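Local coordinates for hypothetical membrane spanning protein (Thermus thermophilus, PDB 2VPZ) that probably serves as the quinone-binding, membrane-anchoring subunit of a polysulfide reductase, passing electrons from membrane quinol toward its partner subunits, at residues Arg141-Gly146 with Leu188-Thr193; Leu159-Ala164 with Leu173-Val178; Gly146-Leu151 with Ala240-Ala245; Leu218-Phe221 with Leu226-Trp229; Val31-Ala36 with Val122-Ala127. One frame throughout, in Å; residues are numbered along the deposited sequence.

Packing in this membrane subunit illustrates how chemistry follows location. Contacts 1, 2, 3 and 5 are buried, whereas contact 4 is partly exposed, between two helices. Contacts 2 and 3 draw on helix 148-166 and rest on apolar side chains, in contact 2 partly against a glycine backbone; contacts 1 and 2 share helix 175-189. Contact 3 shares helix 227-245 with contact 4 and G146 with contact 1, against which it packs. Only contact 1 has a conventional hydrogen bond between its segments. Contact 4 relies on backbone carbonyls and touches contact 2 through R177. Contact 5, across the chain's centre from contacts 1 and 3, brings two helices close through small residues and touches contact 2.

Contact 1: Arg141-Gly146 with Leu188-Thr193; sequences RPLWNG and LLYPLT
A phenol that reaches into a loop to bond a backbone carbonyl sets this contact apart: Y190 OH donates to L143 O over 2.7 Å. The bond meets the C=O at 119°, with the donor tilted 21° from the carbonyl plane. In Y190 the ring carbon CG stands anti to the backbone N (chi1 165°), which carries the ring out from the main chain and brings its hydroxyl to loop 141-146. Y190 OH also lies 3.4 Å from L143 CB, so the phenol tip rests alongside the base of that side chain. N145 passes the edge of the ring, its amide plane nearly perpendicular to it. The acceptor is presented by tight turns: a type I turn runs from R141 to W144, and W144 centres an inverse gamma turn whose weak bond, from N145 N, also ends on L143 O. Around this pair, L202 and Y210 pack on the Y190 side chain, and G146 of the second subunit packs against N145 and T193. A phenylalanine in place of Y190 would probably leave L143 O with just the weak gamma-turn donor. A single buried hydroxyl thus satisfies a carbonyl and ties the interhelical loop to residues 188-193.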
# COMPACT_ATOMS: atom_id res chain seq x y z
N ARG C 141 15.29 14.74 -10.62
CA ARG C 141 15.32 15.02 -12.07
C ARG C 141 16.11 13.88 -12.76
O ARG C 141 17.33 13.89 -12.74
CB ARG C 141 16.03 16.38 -12.33
CG ARG C 141 15.56 17.58 -11.47
CD ARG C 141 14.26 18.22 -12.00
NE ARG C 141 13.60 19.13 -11.05
CZ ARG C 141 12.40 19.70 -11.22
NH1 ARG C 141 11.69 19.47 -12.32
NH2 ARG C 141 11.90 20.52 -10.29
N PRO C 142 15.41 12.88 -13.39
CA PRO C 142 16.14 11.80 -14.06
C PRO C 142 17.26 12.09 -15.13
O PRO C 142 18.14 11.25 -15.35
CB PRO C 142 15.08 10.89 -14.66
CG PRO C 142 13.80 11.20 -13.87
CD PRO C 142 13.96 12.68 -13.45
N LEU C 143 17.22 13.22 -15.83
CA LEU C 143 18.25 13.51 -16.84
C LEU C 143 19.55 14.07 -16.23
O LEU C 143 20.63 13.91 -16.79
CB LEU C 143 17.73 14.42 -17.99
CG LEU C 143 16.46 13.94 -18.73
CD1 LEU C 143 16.26 14.70 -20.06
CD2 LEU C 143 16.54 12.43 -18.97
N TRP C 144 19.46 14.70 -15.06
CA TRP C 144 20.65 15.27 -14.41
C TRP C 144 21.39 14.28 -13.54
O TRP C 144 21.56 14.51 -12.34
CB TRP C 144 20.26 16.51 -13.61
CG TRP C 144 19.88 17.62 -14.52
CD1 TRP C 144 20.15 17.71 -15.87
CD2 TRP C 144 19.17 18.82 -14.19
NE1 TRP C 144 19.66 18.88 -16.38
CE2 TRP C 144 19.06 19.59 -15.37
CE3 TRP C 144 18.63 19.33 -12.99
CZ2 TRP C 144 18.39 20.85 -15.40
CZ3 TRP C 144 17.98 20.58 -13.01
CH2 TRP C 144 17.87 21.32 -14.20
N ASN C 145 21.84 13.19 -14.13
CA ASN C 145 22.53 12.17 -13.36
C ASN C 145 24.03 12.51 -13.16
O ASN C 145 24.50 13.59 -13.53
CB ASN C 145 22.33 10.77 -14.00
CG ASN C 145 23.15 10.54 -15.26
OD1 ASN C 145 23.02 9.52 -15.94
ND2 ASN C 145 24.02 11.51 -15.58
N GLY C 146 24.73 11.57 -12.53
CA GLY C 146 26.15 11.72 -12.24
C GLY C 146 27.07 12.23 -13.34
O GLY C 146 27.97 13.00 -13.05
N LEU C 188 28.18 11.06 -26.20
CA LEU C 188 27.60 10.00 -27.04
C LEU C 188 27.13 8.80 -26.17
O LEU C 188 26.12 8.16 -26.48
CB LEU C 188 28.63 9.51 -28.10
CG LEU C 188 28.20 8.28 -28.95
CD1 LEU C 188 27.17 8.71 -30.01
CD2 LEU C 188 29.43 7.61 -29.60
N LEU C 189 27.83 8.53 -25.07
CA LEU C 189 27.46 7.43 -24.17
C LEU C 189 26.45 7.91 -23.09
O LEU C 189 25.89 7.11 -22.35
CB LEU C 189 28.70 6.82 -23.47
CG LEU C 189 30.00 6.64 -24.28
CD1 LEU C 189 31.19 6.32 -23.35
CD2 LEU C 189 29.83 5.54 -25.34
N TYR C 190 26.22 9.21 -23.02
CA TYR C 190 25.28 9.76 -22.05
C TYR C 190 23.85 9.16 -22.08
O TYR C 190 23.38 8.64 -21.06
CB TYR C 190 25.22 11.30 -22.13
CG TYR C 190 24.03 11.90 -21.40
CD1 TYR C 190 23.86 11.73 -20.01
CD2 TYR C 190 23.05 12.62 -22.10
CE1 TYR C 190 22.73 12.27 -19.34
CE2 TYR C 190 21.92 13.16 -21.44
CZ TYR C 190 21.76 12.98 -20.06
OH TYR C 190 20.65 13.50 -19.43
N PRO C 191 23.14 9.20 -23.25
CA PRO C 191 21.78 8.62 -23.36
C PRO C 191 21.64 7.13 -22.95
O PRO C 191 20.56 6.68 -22.52
CB PRO C 191 21.39 8.82 -24.83
CG PRO C 191 22.27 9.94 -25.31
CD PRO C 191 23.56 9.83 -24.51
N LEU C 192 22.73 6.39 -23.12
CA LEU C 192 22.80 4.94 -22.83
C LEU C 192 22.92 4.64 -21.33
O LEU C 192 22.84 3.49 -20.86
CB LEU C 192 23.97 4.29 -23.60
CG LEU C 192 23.99 4.32 -25.14
CD1 LEU C 192 25.25 3.60 -25.71
CD2 LEU C 192 22.70 3.68 -25.70
N THR C 193 23.10 5.72 -20.58
CA THR C 193 23.27 5.72 -19.14
C THR C 193 21.92 6.04 -18.44
O THR C 193 21.83 6.03 -17.20
CB THR C 193 24.36 6.80 -18.78
OG1 THR C 193 25.43 6.20 -18.07
CG2 THR C 193 23.75 7.98 -18.02

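Contact 2: Leu159-Ala164 with Leu173-Val178; sequences LALGLA and LFPLRV
Contact between L161 and L176 illustrates how two helices joined by a short loop can close on each other by apolar packing. The aliphatic part comes first. The two side chains meet at their bases, L161 CB lying 4.0 Å from L176 CB, and the backbones come near enough there for the CA atoms of L161 and L176 to be 5.5 Å apart. Further out, the L161 side chain crosses P175 at about a right angle, and its CD1 touches P175 CB at 3.9 Å. CG of L161 sits beside its own backbone N (chi1 -68°), a setting that carries CD1 to P175.

A second kind of contact sets a methyl on backbone. L176 swings its CG opposite its own N (chi1 168°), and CD1 settles 3.7 Å from G162 N and 3.8 Å from G162 CA. Glycine offers no side chain at that point, so the leucine can lie directly on the main chain of helix 148-166. L34 of helix 16-41 and A172 also pack on L161. With eight residues between the segments and the helices running in roughly opposite directions, this is the closed end of an antiparallel transmembrane helical hairpin.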
# COMPACT_ATOMS: atom_id res chain seq x y z
N LEU C 159 35.60 25.12 -24.32
CA LEU C 159 35.27 26.55 -24.55
C LEU C 159 36.51 27.47 -24.38
O LEU C 159 36.78 28.31 -25.23
CB LEU C 159 34.13 27.07 -23.64
CG LEU C 159 32.72 26.49 -23.83
CD1 LEU C 159 31.70 27.18 -22.91
CD2 LEU C 159 32.29 26.62 -25.30
N ALA C 160 37.23 27.32 -23.28
CA ALA C 160 38.42 28.14 -23.04
C ALA C 160 39.54 27.93 -24.09
O ALA C 160 40.09 28.90 -24.64
CB ALA C 160 38.99 27.92 -21.61
N LEU C 161 39.88 26.67 -24.37
CA LEU C 161 40.93 26.31 -25.35
C LEU C 161 40.54 26.66 -26.80
O LEU C 161 41.40 26.99 -27.64
CB LEU C 161 41.33 24.82 -25.21
CG LEU C 161 42.08 24.40 -23.91
CD1 LEU C 161 42.13 22.86 -23.76
CD2 LEU C 161 43.51 24.99 -23.92
N GLY C 162 39.24 26.59 -27.10
CA GLY C 162 38.71 26.94 -28.40
C GLY C 162 38.88 28.43 -28.66
O GLY C 162 39.16 28.86 -29.78
N LEU C 163 38.71 29.23 -27.60
CA LEU C 163 38.86 30.71 -27.60
C LEU C 163 40.38 31.07 -27.76
O LEU C 163 40.76 31.89 -28.61
CB LEU C 163 38.28 31.33 -26.30
CG LEU C 163 37.92 32.82 -26.13
CD1 LEU C 163 38.81 33.47 -25.07
CD2 LEU C 163 38.04 33.57 -27.48
N ALA C 164 41.22 30.42 -26.94
CA ALA C 164 42.68 30.59 -26.96
C ALA C 164 43.25 30.35 -28.36
O ALA C 164 44.17 31.06 -28.79
CB ALA C 164 43.35 29.62 -25.93
N LEU C 173 45.73 24.11 -29.51
CA LEU C 173 45.08 23.35 -30.62
C LEU C 173 45.31 21.83 -30.51
O LEU C 173 44.62 21.07 -31.20
CB LEU C 173 45.45 23.79 -32.09
CG LEU C 173 44.83 22.83 -33.16
CD1 LEU C 173 43.31 23.09 -33.35
CD2 LEU C 173 45.57 22.96 -34.50
N PHE C 174 46.27 21.39 -29.70
CA PHE C 174 46.45 19.93 -29.48
C PHE C 174 45.60 19.59 -28.21
O PHE C 174 44.77 18.67 -28.26
CB PHE C 174 47.96 19.53 -29.35
CG PHE C 174 48.21 18.12 -28.81
CD1 PHE C 174 47.72 16.98 -29.46
CD2 PHE C 174 48.90 17.96 -27.60
CE1 PHE C 174 47.92 15.69 -28.91
CE2 PHE C 174 49.10 16.69 -27.04
CZ PHE C 174 48.61 15.55 -27.70
N PRO C 175 45.75 20.33 -27.08
CA PRO C 175 44.91 20.01 -25.91
C PRO C 175 43.40 20.16 -26.28
O PRO C 175 42.56 19.40 -25.80
CB PRO C 175 45.35 20.99 -24.81
CG PRO C 175 46.18 22.05 -25.52
CD PRO C 175 46.75 21.36 -26.76
N LEU C 176 43.06 21.12 -27.14
CA LEU C 176 41.66 21.30 -27.57
C LEU C 176 41.11 20.02 -28.25
O LEU C 176 39.96 19.67 -28.04
CB LEU C 176 41.46 22.54 -28.51
CG LEU C 176 40.11 22.69 -29.27
CD1 LEU C 176 38.98 23.12 -28.31
CD2 LEU C 176 40.25 23.70 -30.44
N ARG C 177 41.93 19.31 -29.03
CA ARG C 177 41.49 18.07 -29.72
C ARG C 177 41.37 16.83 -28.79
O ARG C 177 40.51 15.95 -29.00
CB ARG C 177 42.41 17.76 -30.92
CG ARG C 177 42.46 18.85 -32.01
CD ARG C 177 43.23 18.38 -33.26
NE ARG C 177 42.72 18.99 -34.50
CZ ARG C 177 43.44 19.65 -35.39
NH1 ARG C 177 44.74 19.81 -35.20
NH2 ARG C 177 42.86 20.17 -36.47
N VAL C 178 42.24 16.76 -27.78
CA VAL C 178 42.24 15.69 -26.77
C VAL C 178 40.97 15.85 -25.90
O VAL C 178 40.15 14.93 -25.79
CB VAL C 178 43.53 15.76 -25.84
CG1 VAL C 178 43.47 14.68 -24.74
CG2 VAL C 178 44.82 15.61 -26.67

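Contact 3: Gly146-Leu151 with Ala240-Ala245; sequences GLMAGL and ALLVLA
L242 points its branched end from helix 227-245 into the angle between M148 and L151, and its two methyls divide the work. CD2 takes the methionine methyl, with M148 CE at 3.9 Å. CD1 serves both neighbours, lying 4.0 Å from L151 CD1 and 4.1 Å from the sulfur M148 SD. The methionine crosses L242 obliquely, whereas L151 meets it at about a right angle, methyl against methyl. M148 leaves its backbone at a slant to the partner helix. Its chain then bends at both later torsions (chi2 -61°, chi3 113°), folding SD and CE around toward the leucine.

Helices 148-166 and 227-245 are separate members of the transmembrane bundle of this polysulfide reductase family protein, and between these two segments side chains make the contact: the closest CA atoms, those of M148 and L242, are 8.8 Å apart. The M148 side chain lies about 12 Å from that of Y130, a residue that binds menaquinone. At the start of helix 148-166, L147 O accepts from both G150 N and L151 N, the latter at 2.6 Å, so one carbonyl serves two donors in the turn leading to L151. Y190 packs on both M148 and L242, while F152 lies against L242. The backbone oxygen of L242 accepts a hydrogen bond from the indole NE1 of W144.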
# COMPACT_ATOMS: atom_id res chain seq x y z
N GLY C 146 24.73 11.57 -12.53
CA GLY C 146 26.15 11.72 -12.24
C GLY C 146 27.07 12.23 -13.34
O GLY C 146 27.97 13.00 -13.05
N LEU C 147 26.85 11.82 -14.59
CA LEU C 147 27.67 12.27 -15.74
C LEU C 147 27.75 13.81 -15.91
O LEU C 147 28.66 14.33 -16.57
CB LEU C 147 27.21 11.63 -17.08
CG LEU C 147 28.04 10.64 -17.92
CD1 LEU C 147 27.44 10.53 -19.35
CD2 LEU C 147 29.52 11.06 -18.01
N MET C 148 26.75 14.53 -15.37
CA MET C 148 26.67 15.99 -15.45
C MET C 148 27.89 16.58 -14.72
O MET C 148 28.37 17.68 -15.04
CB MET C 148 25.38 16.54 -14.81
CG MET C 148 24.07 16.09 -15.48
SD MET C 148 23.92 16.60 -17.20
CE MET C 148 23.98 14.99 -18.06
N ALA C 149 28.38 15.85 -13.71
CA ALA C 149 29.56 16.25 -12.97
C ALA C 149 30.84 15.97 -13.83
O ALA C 149 31.92 16.44 -13.50
CB ALA C 149 29.65 15.53 -11.60
N GLY C 150 30.68 15.21 -14.91
CA GLY C 150 31.79 14.92 -15.81
C GLY C 150 31.71 15.74 -17.09
O GLY C 150 32.72 16.28 -17.60
N LEU C 151 30.50 15.85 -17.64
CA LEU C 151 30.22 16.62 -18.85
C LEU C 151 30.42 18.14 -18.67
O LEU C 151 30.93 18.82 -19.58
CB LEU C 151 28.79 16.35 -19.35
CG LEU C 151 28.57 14.99 -20.05
CD1 LEU C 151 27.10 14.82 -20.47
CD2 LEU C 151 29.51 14.89 -21.28
N ALA C 240 23.75 24.14 -23.02
CA ALA C 240 22.44 24.80 -22.98
C ALA C 240 21.27 23.80 -23.16
O ALA C 240 20.25 23.91 -22.48
CB ALA C 240 22.35 25.94 -24.03
N LEU C 241 21.45 22.82 -24.04
CA LEU C 241 20.44 21.80 -24.31
C LEU C 241 20.17 20.90 -23.06
O LEU C 241 19.01 20.54 -22.77
CB LEU C 241 20.77 20.94 -25.58
CG LEU C 241 20.68 19.41 -25.75
CD1 LEU C 241 19.84 18.75 -24.64
CD2 LEU C 241 20.12 19.00 -27.14
N LEU C 242 21.21 20.56 -22.29
CA LEU C 242 21.03 19.74 -21.10
C LEU C 242 20.36 20.54 -19.98
O LEU C 242 19.64 19.97 -19.15
CB LEU C 242 22.37 19.15 -20.58
CG LEU C 242 23.06 18.02 -21.38
CD1 LEU C 242 24.56 17.90 -21.01
CD2 LEU C 242 22.32 16.67 -21.16
N VAL C 243 20.58 21.85 -19.95
CA VAL C 243 20.00 22.73 -18.93
C VAL C 243 18.48 22.95 -19.15
O VAL C 243 17.69 22.97 -18.20
CB VAL C 243 20.76 24.13 -18.86
CG1 VAL C 243 19.95 25.16 -18.04
CG2 VAL C 243 22.17 23.94 -18.23
N LEU C 244 18.07 23.11 -20.41
CA LEU C 244 16.66 23.30 -20.75
C LEU C 244 15.86 21.99 -20.76
O LEU C 244 14.75 21.92 -20.24
CB LEU C 244 16.53 24.03 -22.13
CG LEU C 244 17.20 25.42 -22.17
CD1 LEU C 244 17.35 25.93 -23.60
CD2 LEU C 244 16.41 26.42 -21.31
N ALA C 245 16.43 20.92 -21.31
CA ALA C 245 15.75 19.63 -21.39
C ALA C 245 15.71 18.76 -20.12
O ALA C 245 14.91 17.81 -20.03
CB ALA C 245 16.34 18.78 -22.56

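Contact 4: Leu218-Phe221 with Leu226-Trp229; sequences LGTF and LAPW
T220 O is approached by two groups: the methyl A227 CB comes to 3.4 Å, and the guanidinium NE of R177, on helix 175-189, makes a hydrogen bond to it. The carbonyl one residue earlier is also engaged, since A227 CA-H points at G219 O, with a CA-to-O distance of 3.4 Å and 147° at the hydrogen. CB of A227 therefore rests against two successive carbonyls, and the main chains come close, with T220 CA and A227 CA 3.8 Å apart.

The threonine side chain also touches A227. Its methyl CG2 stands opposite the backbone N (chi1 -47° for OG1) and reaches A227 O at 3.4 Å. The hydroxyl has its partner nearby in sequence, T220 OG1 being hydrogen-bonded to G217 O three residues back. L226 adds a looser fringe on the surface side, L226 C lying 4.2 Å from G219 O.

R177 also packs on A227, and P228 meets A165 and L166 of helix 148-166. Here the contact closes the short connection between consecutive transmembrane helices, from helix 210-217 into helix 227-245.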
# COMPACT_ATOMS: atom_id res chain seq x y z
N LEU C 218 32.79 17.11 -34.40
CA LEU C 218 33.73 16.22 -35.13
C LEU C 218 34.63 17.02 -36.11
O LEU C 218 35.67 16.52 -36.55
CB LEU C 218 32.98 15.08 -35.89
CG LEU C 218 32.29 13.93 -35.13
CD1 LEU C 218 31.80 12.84 -36.10
CD2 LEU C 218 33.24 13.31 -34.10
N GLY C 219 34.21 18.24 -36.43
CA GLY C 219 34.94 19.16 -37.27
C GLY C 219 36.12 19.78 -36.53
O GLY C 219 36.87 20.61 -37.07
N THR C 220 36.28 19.42 -35.26
CA THR C 220 37.43 19.89 -34.48
C THR C 220 38.72 19.08 -34.90
O THR C 220 39.84 19.51 -34.60
CB THR C 220 37.17 19.76 -32.90
OG1 THR C 220 35.88 20.26 -32.54
CG2 THR C 220 38.27 20.52 -32.10
N PHE C 221 38.56 17.95 -35.61
CA PHE C 221 39.66 17.06 -36.08
C PHE C 221 40.01 17.08 -37.59
O PHE C 221 40.86 16.30 -38.05
CB PHE C 221 39.35 15.60 -35.66
CG PHE C 221 38.88 15.43 -34.26
CD1 PHE C 221 37.58 14.97 -33.97
CD2 PHE C 221 39.73 15.76 -33.21
CE1 PHE C 221 37.15 14.85 -32.65
CE2 PHE C 221 39.31 15.67 -31.88
CZ PHE C 221 38.01 15.20 -31.60
N LEU C 226 38.51 25.77 -38.91
CA LEU C 226 37.06 25.45 -38.65
C LEU C 226 37.05 24.81 -37.25
O LEU C 226 36.09 24.93 -36.48
CB LEU C 226 36.42 24.38 -39.58
CG LEU C 226 36.32 24.37 -41.11
CD1 LEU C 226 35.75 23.02 -41.60
CD2 LEU C 226 35.46 25.56 -41.62
N ALA C 227 38.13 24.08 -36.97
CA ALA C 227 38.33 23.36 -35.71
C ALA C 227 37.91 24.12 -34.40
O ALA C 227 37.27 23.47 -33.56
CB ALA C 227 39.76 22.78 -35.64
N PRO C 228 38.34 25.41 -34.17
CA PRO C 228 37.85 26.06 -32.93
C PRO C 228 36.35 26.48 -32.94
O PRO C 228 35.69 26.52 -31.88
CB PRO C 228 38.73 27.30 -32.77
CG PRO C 228 40.02 26.92 -33.38
CD PRO C 228 39.60 26.03 -34.60
N TRP C 229 35.82 26.86 -34.10
CA TRP C 229 34.41 27.26 -34.17
C TRP C 229 33.53 26.05 -33.86
O TRP C 229 32.68 26.10 -32.97
CB TRP C 229 34.05 27.90 -35.52
CG TRP C 229 34.60 29.31 -35.63
CD1 TRP C 229 35.67 29.72 -36.39
CD2 TRP C 229 34.19 30.46 -34.86
NE1 TRP C 229 35.94 31.05 -36.13
CE2 TRP C 229 35.05 31.53 -35.21
CE3 TRP C 229 33.18 30.69 -33.91
CZ2 TRP C 229 34.93 32.82 -34.64
CZ3 TRP C 229 33.05 31.98 -33.34
CH2 TRP C 229 33.93 33.03 -33.71

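Contact 5: Val31-Ala36 with Val122-Ala127; sequences VALLAA and VFSLVA
S124 packs against A32 and L33, and at this point helix 16-41 and helix 117-136 come within 5.5 Å, measured between L33 CA and S124 CA. The tight part is made of small groups. A32 CB meets S124 CB at 3.8 Å, both CB atoms pointing at the opposite helix, and neither residue has the bulk to hold the backbones apart. The serine oxygen fits closely too: S124 OG is 3.4 Å from L33 CA and 3.6 Å from L33 CD1. It lies between its own N and carbonyl carbon (chi1 84°), and its hydrogen bond goes to L121 O, one turn back in its own helix. Toward L33 the hydroxyl accordingly presents itself as a small group in van der Waals contact, and its polarity is met within helix 117-136. L33 sends CG opposite its backbone N (chi1 179°), which places CD1 beside S124 OG.

The looser margin lies to the side. L125 leans back toward helix 16-41, though L125 CD2 is 4.5 Å from L33 CD1, and A36 CB stays 5.0 Å from S124 OG. L125 and L33 are only partly buried, and L125 packs on L185 of the second subunit. The serine side chain is about 10 Å from that of Y130, a menaquinone-binding residue farther along helix 117-136.

The two helices run in roughly opposite directions within the bundle. A53 of helix 46-65 packs on A32, while L157 of helix 148-166 and L128 of helix 117-136 pack on L33.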
# COMPACT_ATOMS: atom_id res chain seq x y z
N VAL C 31 39.08 29.90 -18.61
CA VAL C 31 40.10 30.87 -19.02
C VAL C 31 40.92 31.26 -17.75
O VAL C 31 42.13 31.51 -17.83
CB VAL C 31 39.50 32.12 -19.81
CG1 VAL C 31 40.52 33.28 -19.85
CG2 VAL C 31 39.15 31.69 -21.26
N ALA C 32 40.28 31.26 -16.59
CA ALA C 32 40.97 31.52 -15.32
C ALA C 32 41.94 30.33 -15.02
O ALA C 32 42.94 30.51 -14.32
CB ALA C 32 39.96 31.68 -14.14
N LEU C 33 41.66 29.13 -15.55
CA LEU C 33 42.56 27.97 -15.35
C LEU C 33 43.80 28.17 -16.26
O LEU C 33 44.94 27.94 -15.83
CB LEU C 33 41.88 26.60 -15.66
CG LEU C 33 42.78 25.34 -15.48
CD1 LEU C 33 43.04 25.06 -14.00
CD2 LEU C 33 42.17 24.10 -16.15
N LEU C 34 43.57 28.61 -17.50
CA LEU C 34 44.62 28.91 -18.46
C LEU C 34 45.56 30.01 -17.90
O LEU C 34 46.79 29.84 -17.90
CB LEU C 34 44.05 29.35 -19.81
CG LEU C 34 43.32 28.23 -20.58
CD1 LEU C 34 43.27 28.58 -22.08
CD2 LEU C 34 44.04 26.88 -20.36
N ALA C 35 45.01 31.11 -17.41
CA ALA C 35 45.82 32.18 -16.84
C ALA C 35 46.67 31.67 -15.63
O ALA C 35 47.83 32.07 -15.47
CB ALA C 35 44.95 33.39 -16.40
N ALA C 36 46.10 30.79 -14.81
CA ALA C 36 46.80 30.22 -13.64
C ALA C 36 48.00 29.32 -14.03
O ALA C 36 49.11 29.48 -13.52
CB ALA C 36 45.80 29.42 -12.73
N VAL C 122 43.24 26.96 -7.59
CA VAL C 122 42.21 26.31 -6.79
C VAL C 122 40.79 26.90 -6.94
O VAL C 122 39.80 26.16 -6.91
CB VAL C 122 42.59 26.27 -5.27
CG1 VAL C 122 41.31 26.10 -4.42
CG2 VAL C 122 43.59 25.12 -4.99
N PHE C 123 40.69 28.23 -7.08
CA PHE C 123 39.39 28.90 -7.24
C PHE C 123 38.81 28.67 -8.63
O PHE C 123 37.58 28.68 -8.80
CB PHE C 123 39.48 30.40 -6.95
CG PHE C 123 39.90 30.74 -5.55
CD1 PHE C 123 40.74 31.82 -5.28
CD2 PHE C 123 39.49 29.93 -4.49
CE1 PHE C 123 41.17 32.09 -3.99
CE2 PHE C 123 39.91 30.19 -3.18
CZ PHE C 123 40.76 31.27 -2.93
N SER C 124 39.67 28.44 -9.61
CA SER C 124 39.21 28.18 -10.96
C SER C 124 38.77 26.70 -11.05
O SER C 124 38.08 26.31 -12.00
CB SER C 124 40.29 28.56 -12.01
OG SER C 124 41.22 27.53 -12.21
N LEU C 125 39.18 25.85 -10.10
CA LEU C 125 38.72 24.45 -10.12
C LEU C 125 37.33 24.38 -9.42
O LEU C 125 36.47 23.60 -9.80
CB LEU C 125 39.77 23.46 -9.50
CG LEU C 125 40.93 23.05 -10.46
CD1 LEU C 125 42.00 22.18 -9.77
CD2 LEU C 125 40.34 22.30 -11.67
N VAL C 126 37.12 25.25 -8.43
CA VAL C 126 35.82 25.37 -7.75
C VAL C 126 34.78 25.86 -8.81
O VAL C 126 33.75 25.23 -8.98
CB VAL C 126 35.88 26.39 -6.53
CG1 VAL C 126 34.47 26.63 -5.95
CG2 VAL C 126 36.85 25.87 -5.45
N ALA C 127 35.08 26.94 -9.54
CA ALA C 127 34.19 27.50 -10.59
C ALA C 127 33.88 26.60 -11.82
O ALA C 127 32.84 26.77 -12.48
CB ALA C 127 34.73 28.89 -11.08